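PDB 4GVO: Lmo2349 protein from Listeria monocytogenes, which probably serves as the extracellular substrate-binding component of an amino-acid ABC transporter, putatively for L-cystine, and is seen here with histidine and S-oxy cysteine in its pocket. Local coordinates for residues F89-V103 against E186-F200. Sequence-based numbering, arbitrary orientation.
Sequences FNDVAYNNFPLQLTV and EKVVGDVLSNAKVYF. With HIS (histidine), chain E.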
loop_
_atom_site.group_PDB
_atom_site.type_symbol
_atom_site.label_atom_id
_atom_site.label_comp_id
_atom_site.label_asym_id
_atom_site.label_seq_id
_atom_site.Cartn_x
_atom_site.Cartn_y
_atom_site.Cartn_z
ATOM N N PHE A 89 0.188 3.950 -14.810
ATOM C CA PHE A 89 0.627 2.741 -14.108
ATOM C C PHE A 89 1.487 1.907 -15.050
ATOM O O PHE A 89 1.150 1.773 -16.227
ATOM C CB PHE A 89 -0.540 1.889 -13.662
ATOM C CG PHE A 89 -1.318 2.502 -12.519
ATOM C CD1 PHE A 89 -2.160 3.566 -12.718
ATOM C CD2 PHE A 89 -1.157 2.055 -11.241
ATOM C CE1 PHE A 89 -2.875 4.107 -11.624
ATOM C CE2 PHE A 89 -1.837 2.608 -10.161
ATOM C CZ PHE A 89 -2.713 3.605 -10.361
ATOM N N ASN A 90 2.584 1.330 -14.554
ATOM C CA ASN A 90 3.311 0.382 -15.379
ATOM C C ASN A 90 2.435 -0.873 -15.578
ATOM O O ASN A 90 1.410 -1.029 -14.900
ATOM C CB ASN A 90 4.688 0.084 -14.814
ATOM C CG ASN A 90 4.628 -0.725 -13.550
ATOM O OD1 ASN A 90 4.037 -0.279 -12.573
ATOM N ND2 ASN A 90 5.223 -1.915 -13.562
ATOM N N ASP A 91 2.824 -1.752 -16.513
ATOM C CA ASP A 91 2.020 -2.941 -16.867
ATOM C C ASP A 91 2.205 -4.128 -15.958
ATOM O O ASP A 91 1.315 -4.998 -15.888
ATOM C CB ASP A 91 2.318 -3.429 -18.303
ATOM C CG ASP A 91 1.656 -2.572 -19.389
ATOM O OD1 ASP A 91 0.943 -1.597 -19.097
ATOM O OD2 ASP A 91 1.856 -2.895 -20.578
ATOM N N VAL A 92 3.352 -4.218 -15.285
ATOM C CA VAL A 92 3.678 -5.424 -14.539
ATOM C C VAL A 92 3.443 -5.208 -13.036
ATOM O O VAL A 92 4.107 -4.383 -12.417
ATOM C CB VAL A 92 5.120 -5.860 -14.826
ATOM C CG1 VAL A 92 5.466 -7.116 -14.034
ATOM C CG2 VAL A 92 5.339 -6.066 -16.347
ATOM N N ALA A 93 2.530 -5.958 -12.437
ATOM C CA ALA A 93 2.225 -5.818 -11.012
ATOM C C ALA A 93 3.331 -6.437 -10.178
ATOM O O ALA A 93 4.045 -7.383 -10.621
ATOM C CB ALA A 93 0.908 -6.548 -10.711
ATOM N N TYR A 94 3.502 -5.932 -8.962
ATOM C CA TYR A 94 4.442 -6.527 -8.049
ATOM C C TYR A 94 3.887 -6.920 -6.673
ATOM O O TYR A 94 4.638 -7.344 -5.789
ATOM C CB TYR A 94 5.707 -5.690 -7.941
ATOM C CG TYR A 94 5.599 -4.334 -7.257
ATOM C CD1 TYR A 94 5.309 -3.180 -7.983
ATOM C CD2 TYR A 94 5.794 -4.197 -5.882
ATOM C CE1 TYR A 94 5.258 -1.941 -7.381
ATOM C CE2 TYR A 94 5.783 -2.967 -5.270
ATOM C CZ TYR A 94 5.530 -1.822 -6.023
ATOM O OH TYR A 94 5.495 -0.572 -5.478
ATOM N N ASN A 95 2.575 -6.854 -6.512
ATOM C CA ASN A 95 1.907 -7.420 -5.331
ATOM C C ASN A 95 0.396 -7.479 -5.632
ATOM O O ASN A 95 -0.057 -6.857 -6.606
ATOM C CB ASN A 95 2.153 -6.611 -4.038
ATOM C CG ASN A 95 1.969 -7.438 -2.802
ATOM O OD1 ASN A 95 1.791 -8.673 -2.892
ATOM N ND2 ASN A 95 1.995 -6.800 -1.658
ATOM N N ASN A 96 -0.324 -8.178 -4.778
ATOM C CA ASN A 96 -1.788 -8.129 -4.670
ATOM C C ASN A 96 -2.136 -7.407 -3.350
ATOM O O ASN A 96 -1.471 -7.628 -2.360
ATOM C CB ASN A 96 -2.375 -9.553 -4.463
ATOM C CG ASN A 96 -2.141 -10.456 -5.606
ATOM O OD1 ASN A 96 -1.544 -11.518 -5.443
ATOM N ND2 ASN A 96 -2.547 -10.037 -6.767
ATOM N N PHE A 97 -3.202 -6.612 -3.313
ATOM C CA PHE A 97 -3.557 -5.881 -2.109
ATOM C C PHE A 97 -5.088 -6.024 -1.886
ATOM O O PHE A 97 -5.824 -5.032 -1.862
ATOM C CB PHE A 97 -3.105 -4.428 -2.233
ATOM C CG PHE A 97 -2.754 -3.756 -0.942
ATOM C CD1 PHE A 97 -3.727 -3.297 -0.056
ATOM C CD2 PHE A 97 -1.417 -3.565 -0.600
ATOM C CE1 PHE A 97 -3.365 -2.656 1.130
ATOM C CE2 PHE A 97 -1.067 -2.973 0.584
ATOM C CZ PHE A 97 -2.045 -2.500 1.441
ATOM N N PRO A 98 -5.558 -7.268 -1.641
ATOM C CA PRO A 98 -7.003 -7.464 -1.450
ATOM C C PRO A 98 -7.424 -6.858 -0.115
ATOM O O PRO A 98 -6.799 -7.116 0.931
ATOM C CB PRO A 98 -7.170 -8.984 -1.452
ATOM C CG PRO A 98 -5.840 -9.499 -1.058
ATOM C CD PRO A 98 -4.850 -8.547 -1.666
ATOM N N LEU A 99 -8.472 -6.050 -0.110
ATOM C CA LEU A 99 -8.913 -5.320 1.084
ATOM C C LEU A 99 -10.130 -5.969 1.748
ATOM O O LEU A 99 -11.071 -6.360 1.082
ATOM C CB LEU A 99 -9.297 -3.888 0.708
ATOM C CG LEU A 99 -8.125 -2.988 0.252
ATOM C CD1 LEU A 99 -8.665 -1.605 -0.181
ATOM C CD2 LEU A 99 -7.056 -2.886 1.338
ATOM N N GLN A 100 -10.091 -6.035 3.060
ATOM C CA GLN A 100 -11.188 -6.480 3.887
ATOM C C GLN A 100 -11.339 -5.562 5.083
ATOM O O GLN A 100 -10.336 -5.013 5.573
ATOM C CB GLN A 100 -10.967 -7.909 4.423
ATOM C CG GLN A 100 -11.166 -8.987 3.364
ATOM C CD GLN A 100 -10.674 -10.326 3.823
ATOM O OE1 GLN A 100 -9.509 -10.602 3.750
ATOM N NE2 GLN A 100 -11.590 -11.149 4.371
ATOM N N LEU A 101 -12.552 -5.438 5.602
ATOM C CA LEU A 101 -12.728 -4.870 6.927
ATOM C C LEU A 101 -11.834 -5.596 7.906
ATOM O O LEU A 101 -11.636 -6.803 7.827
ATOM C CB LEU A 101 -14.150 -4.942 7.403
ATOM C CG LEU A 101 -15.210 -4.211 6.585
ATOM C CD1 LEU A 101 -16.595 -4.426 7.188
ATOM C CD2 LEU A 101 -14.882 -2.715 6.445
ATOM N N THR A 102 -11.286 -4.826 8.836
ATOM C CA THR A 102 -10.333 -5.356 9.795
ATOM C C THR A 102 -10.763 -4.821 11.165
ATOM O O THR A 102 -11.086 -3.654 11.317
ATOM C CB THR A 102 -8.921 -4.911 9.408
ATOM O OG1 THR A 102 -8.565 -5.527 8.166
ATOM C CG2 THR A 102 -7.895 -5.324 10.478
ATOM N N VAL A 103 -10.817 -5.720 12.146
ATOM C CA VAL A 103 -11.336 -5.428 13.474
ATOM C C VAL A 103 -10.415 -6.002 14.552
ATOM O O VAL A 103 -9.493 -6.752 14.270
ATOM C CB VAL A 103 -12.752 -6.018 13.628
ATOM C CG1 VAL A 103 -13.743 -5.354 12.657
ATOM C CG2 VAL A 103 -12.716 -7.547 13.458
ATOM N N GLU A 186 -5.345 -7.792 15.415
ATOM C CA GLU A 186 -6.378 -7.483 14.444
ATOM C C GLU A 186 -6.682 -8.702 13.631
ATOM O O GLU A 186 -5.904 -9.656 13.552
ATOM C CB GLU A 186 -5.891 -6.396 13.517
ATOM C CG GLU A 186 -5.675 -5.070 14.222
ATOM C CD GLU A 186 -5.126 -3.990 13.312
ATOM O OE1 GLU A 186 -5.015 -4.229 12.101
ATOM O OE2 GLU A 186 -4.699 -2.918 13.814
ATOM N N LYS A 187 -7.861 -8.716 13.037
ATOM C CA LYS A 187 -8.239 -9.804 12.099
ATOM C C LYS A 187 -9.054 -9.213 10.949
ATOM O O LYS A 187 -9.831 -8.276 11.158
ATOM C CB LYS A 187 -8.971 -10.948 12.806
ATOM C CG LYS A 187 -10.378 -10.623 13.220
ATOM C CD LYS A 187 -11.038 -11.788 13.922
ATOM C CE LYS A 187 -12.410 -11.378 14.424
ATOM N NZ LYS A 187 -12.945 -12.440 15.313
ATOM N N VAL A 188 -8.908 -9.802 9.760
ATOM C CA VAL A 188 -9.815 -9.484 8.650
ATOM C C VAL A 188 -11.131 -10.224 8.849
ATOM O O VAL A 188 -11.173 -11.346 9.409
ATOM C CB VAL A 188 -9.182 -9.826 7.259
ATOM C CG1 VAL A 188 -7.953 -8.953 7.017
ATOM C CG2 VAL A 188 -8.855 -11.309 7.108
ATOM N N VAL A 189 -12.215 -9.593 8.419
ATOM C CA VAL A 189 -13.552 -10.174 8.492
ATOM C C VAL A 189 -14.258 -9.897 7.181
ATOM O O VAL A 189 -13.955 -8.939 6.481
ATOM C CB VAL A 189 -14.387 -9.663 9.680
ATOM C CG1 VAL A 189 -13.772 -10.109 11.003
ATOM C CG2 VAL A 189 -14.586 -8.166 9.641
ATOM N N GLY A 190 -15.259 -10.694 6.865
ATOM C CA GLY A 190 -16.130 -10.355 5.777
ATOM C C GLY A 190 -15.523 -10.605 4.421
ATOM O O GLY A 190 -14.483 -11.282 4.248
ATOM N N ASP A 191 -16.167 -9.992 3.440
ATOM C CA ASP A 191 -15.817 -10.239 2.045
ATOM C C ASP A 191 -14.696 -9.335 1.580
ATOM O O ASP A 191 -14.440 -8.266 2.174
ATOM C CB ASP A 191 -17.039 -10.085 1.174
ATOM C CG ASP A 191 -18.114 -11.168 1.463
ATOM O OD1 ASP A 191 -17.755 -12.269 1.974
ATOM O OD2 ASP A 191 -19.283 -10.865 1.204
ATOM N N VAL A 192 -14.013 -9.758 0.540
ATOM C CA VAL A 192 -13.029 -8.895 -0.115
ATOM C C VAL A 192 -13.762 -7.758 -0.837
ATOM O O VAL A 192 -14.628 -7.997 -1.679
ATOM C CB VAL A 192 -12.150 -9.707 -1.058
ATOM C CG1 VAL A 192 -11.189 -8.823 -1.876
ATOM C CG2 VAL A 192 -11.372 -10.752 -0.312
ATOM N N LEU A 193 -13.432 -6.518 -0.444
ATOM C CA LEU A 193 -14.096 -5.316 -0.906
ATOM C C LEU A 193 -13.428 -4.692 -2.110
ATOM O O LEU A 193 -14.051 -3.874 -2.781
ATOM C CB LEU A 193 -14.166 -4.294 0.228
ATOM C CG LEU A 193 -14.875 -4.749 1.528
ATOM C CD1 LEU A 193 -14.704 -3.670 2.603
ATOM C CD2 LEU A 193 -16.329 -5.162 1.298
ATOM N N SER A 194 -12.187 -5.068 -2.368
ATOM C CA SER A 194 -11.424 -4.586 -3.506
ATOM C C SER A 194 -10.276 -5.571 -3.697
ATOM O O SER A 194 -9.711 -6.040 -2.710
ATOM C CB SER A 194 -10.874 -3.184 -3.181
ATOM O OG SER A 194 -9.975 -2.710 -4.208
ATOM N N ASN A 195 -9.922 -5.844 -4.952
ATOM C CA ASN A 195 -8.857 -6.786 -5.262
ATOM C C ASN A 195 -7.898 -6.216 -6.330
ATOM O O ASN A 195 -7.559 -6.895 -7.297
ATOM C CB ASN A 195 -9.405 -8.151 -5.703
ATOM C CG ASN A 195 -8.344 -9.237 -5.664
ATOM O OD1 ASN A 195 -7.319 -9.116 -4.962
ATOM N ND2 ASN A 195 -8.543 -10.269 -6.445
ATOM N N ALA A 196 -7.479 -4.962 -6.131
ATOM C CA ALA A 196 -6.512 -4.301 -7.007
ATOM C C ALA A 196 -5.129 -4.902 -6.862
ATOM O O ALA A 196 -4.717 -5.329 -5.753
ATOM C CB ALA A 196 -6.469 -2.816 -6.727
ATOM N N LYS A 197 -4.391 -4.941 -7.958
ATOM C CA LYS A 197 -2.964 -5.246 -7.870
ATOM C C LYS A 197 -2.168 -3.950 -7.657
ATOM O O LYS A 197 -2.688 -2.855 -7.809
ATOM C CB LYS A 197 -2.522 -5.985 -9.130
ATOM C CG LYS A 197 -3.191 -7.337 -9.346
ATOM C CD LYS A 197 -2.707 -8.096 -10.579
ATOM C CE LYS A 197 -3.462 -9.434 -10.679
ATOM N NZ LYS A 197 -2.937 -10.226 -11.783
ATOM N N VAL A 198 -0.897 -4.130 -7.326
ATOM C CA VAL A 198 0.032 -3.070 -6.941
ATOM C C VAL A 198 1.018 -2.839 -8.094
ATOM O O VAL A 198 1.594 -3.798 -8.644
ATOM C CB VAL A 198 0.778 -3.481 -5.662
ATOM C CG1 VAL A 198 2.066 -2.650 -5.458
ATOM C CG2 VAL A 198 -0.154 -3.386 -4.437
ATOM N N TYR A 199 1.206 -1.572 -8.431
ATOM C CA TYR A 199 2.062 -1.136 -9.488
ATOM C C TYR A 199 2.800 0.137 -9.069
ATOM O O TYR A 199 2.414 0.800 -8.120
ATOM C CB TYR A 199 1.253 -0.811 -10.742
ATOM C CG TYR A 199 0.336 -1.887 -11.264
ATOM C CD1 TYR A 199 -0.940 -2.065 -10.725
ATOM C CD2 TYR A 199 0.715 -2.698 -12.311
ATOM C CE1 TYR A 199 -1.804 -3.013 -11.201
ATOM C CE2 TYR A 199 -0.125 -3.672 -12.777
ATOM C CZ TYR A 199 -1.397 -3.817 -12.223
ATOM O OH TYR A 199 -2.249 -4.760 -12.710
ATOM N N PHE A 200 3.814 0.511 -9.843
ATOM C CA PHE A 200 4.381 1.853 -9.751
ATOM C C PHE A 200 3.474 2.874 -10.442
ATOM O O PHE A 200 2.757 2.535 -11.390
ATOM C CB PHE A 200 5.775 1.905 -10.361
ATOM C CG PHE A 200 6.734 0.955 -9.709
ATOM C CD1 PHE A 200 7.211 1.232 -8.453
ATOM C CD2 PHE A 200 7.152 -0.234 -10.338
ATOM C CE1 PHE A 200 8.072 0.389 -7.817
ATOM C CE2 PHE A 200 7.995 -1.123 -9.670
ATOM C CZ PHE A 200 8.485 -0.797 -8.422
HETATM N N HIS E . -2.270 0.246 -0.999
HETATM C CA HIS E . -2.553 1.662 -0.609
HETATM C C HIS E . -3.120 2.473 -1.725
HETATM O O HIS E . -3.093 2.005 -2.873
HETATM C CB HIS E . -1.288 2.324 -0.092
HETATM C CG HIS E . -1.069 2.080 1.370
HETATM N ND1 HIS E . -0.872 0.843 1.850
HETATM C CD2 HIS E . -1.094 2.944 2.491
HETATM C CE1 HIS E . -0.763 0.913 3.201
HETATM N NE2 HIS E . -0.873 2.198 3.568
HETATM O OXT HIS E . -3.624 3.593 -1.480
HETATM O O HOH W 1 3.595 1.345 -5.659
HETATM O O HOH W 2 -4.948 -8.272 -5.961
HETATM O O HOH W 3 -7.499 -3.542 -3.484
HETATM O O HOH W 4 -14.699 -7.121 4.587
#
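Residues 89-103 and 186-200 run antiparallel, joined by Val103 N to Lys187 O at 2.9 Å and Lys187 N to Val103 O at 2.8 Å; 186-200 turns a corner at Gly190, and pairing resumes where Leu99 bonds Ser194 and Leu193. The middle, about 95-99 with 194-198, is consistent with the two-stranded hinge between the lobes of a family 3 solute-binding protein, with the ligand beside it. Phe97 lines the pocket: with CG roughly anti to the backbone N (chi1 -150°), its ring is turned to the bound histidine, whose N sits above the ring centre; S-oxy cysteine, also seen in this pocket, touches Phe97 too. Behind, Phe97 CB rests on Val198 CG2, 3.8 Å away. The other Val198 branch, CG1, presses on one face of the Tyr94 ring, 3.7 Å from its centroid. Tyr94 also makes an offset stack with Phe200, their planes 27° apart, and CE1 lies over the Phe200 ring centre. Leu38 of helix 34-44 touches both rings. Tyr94 OH bonds Asp35 and accepts from a water that also donates to Tyr199 O. Asn90 OD1 takes the N-H of Phe200 at 2.9 Å in a bent bond, while its ND2 is bonded to Asp214. Ala93 CB makes a CH-pi contact over one face of the Tyr199 ring. At the far end Gln100 reaches across Val188, OE1 against CG2, and NE2 donates to Gly190 O (2.9 Å) from above that carbonyl plane. Where the chain turns, a water bridges the strands: it accepts from Leu101 N and donates to Val189 O and Asp191 O, both at 2.7 Å.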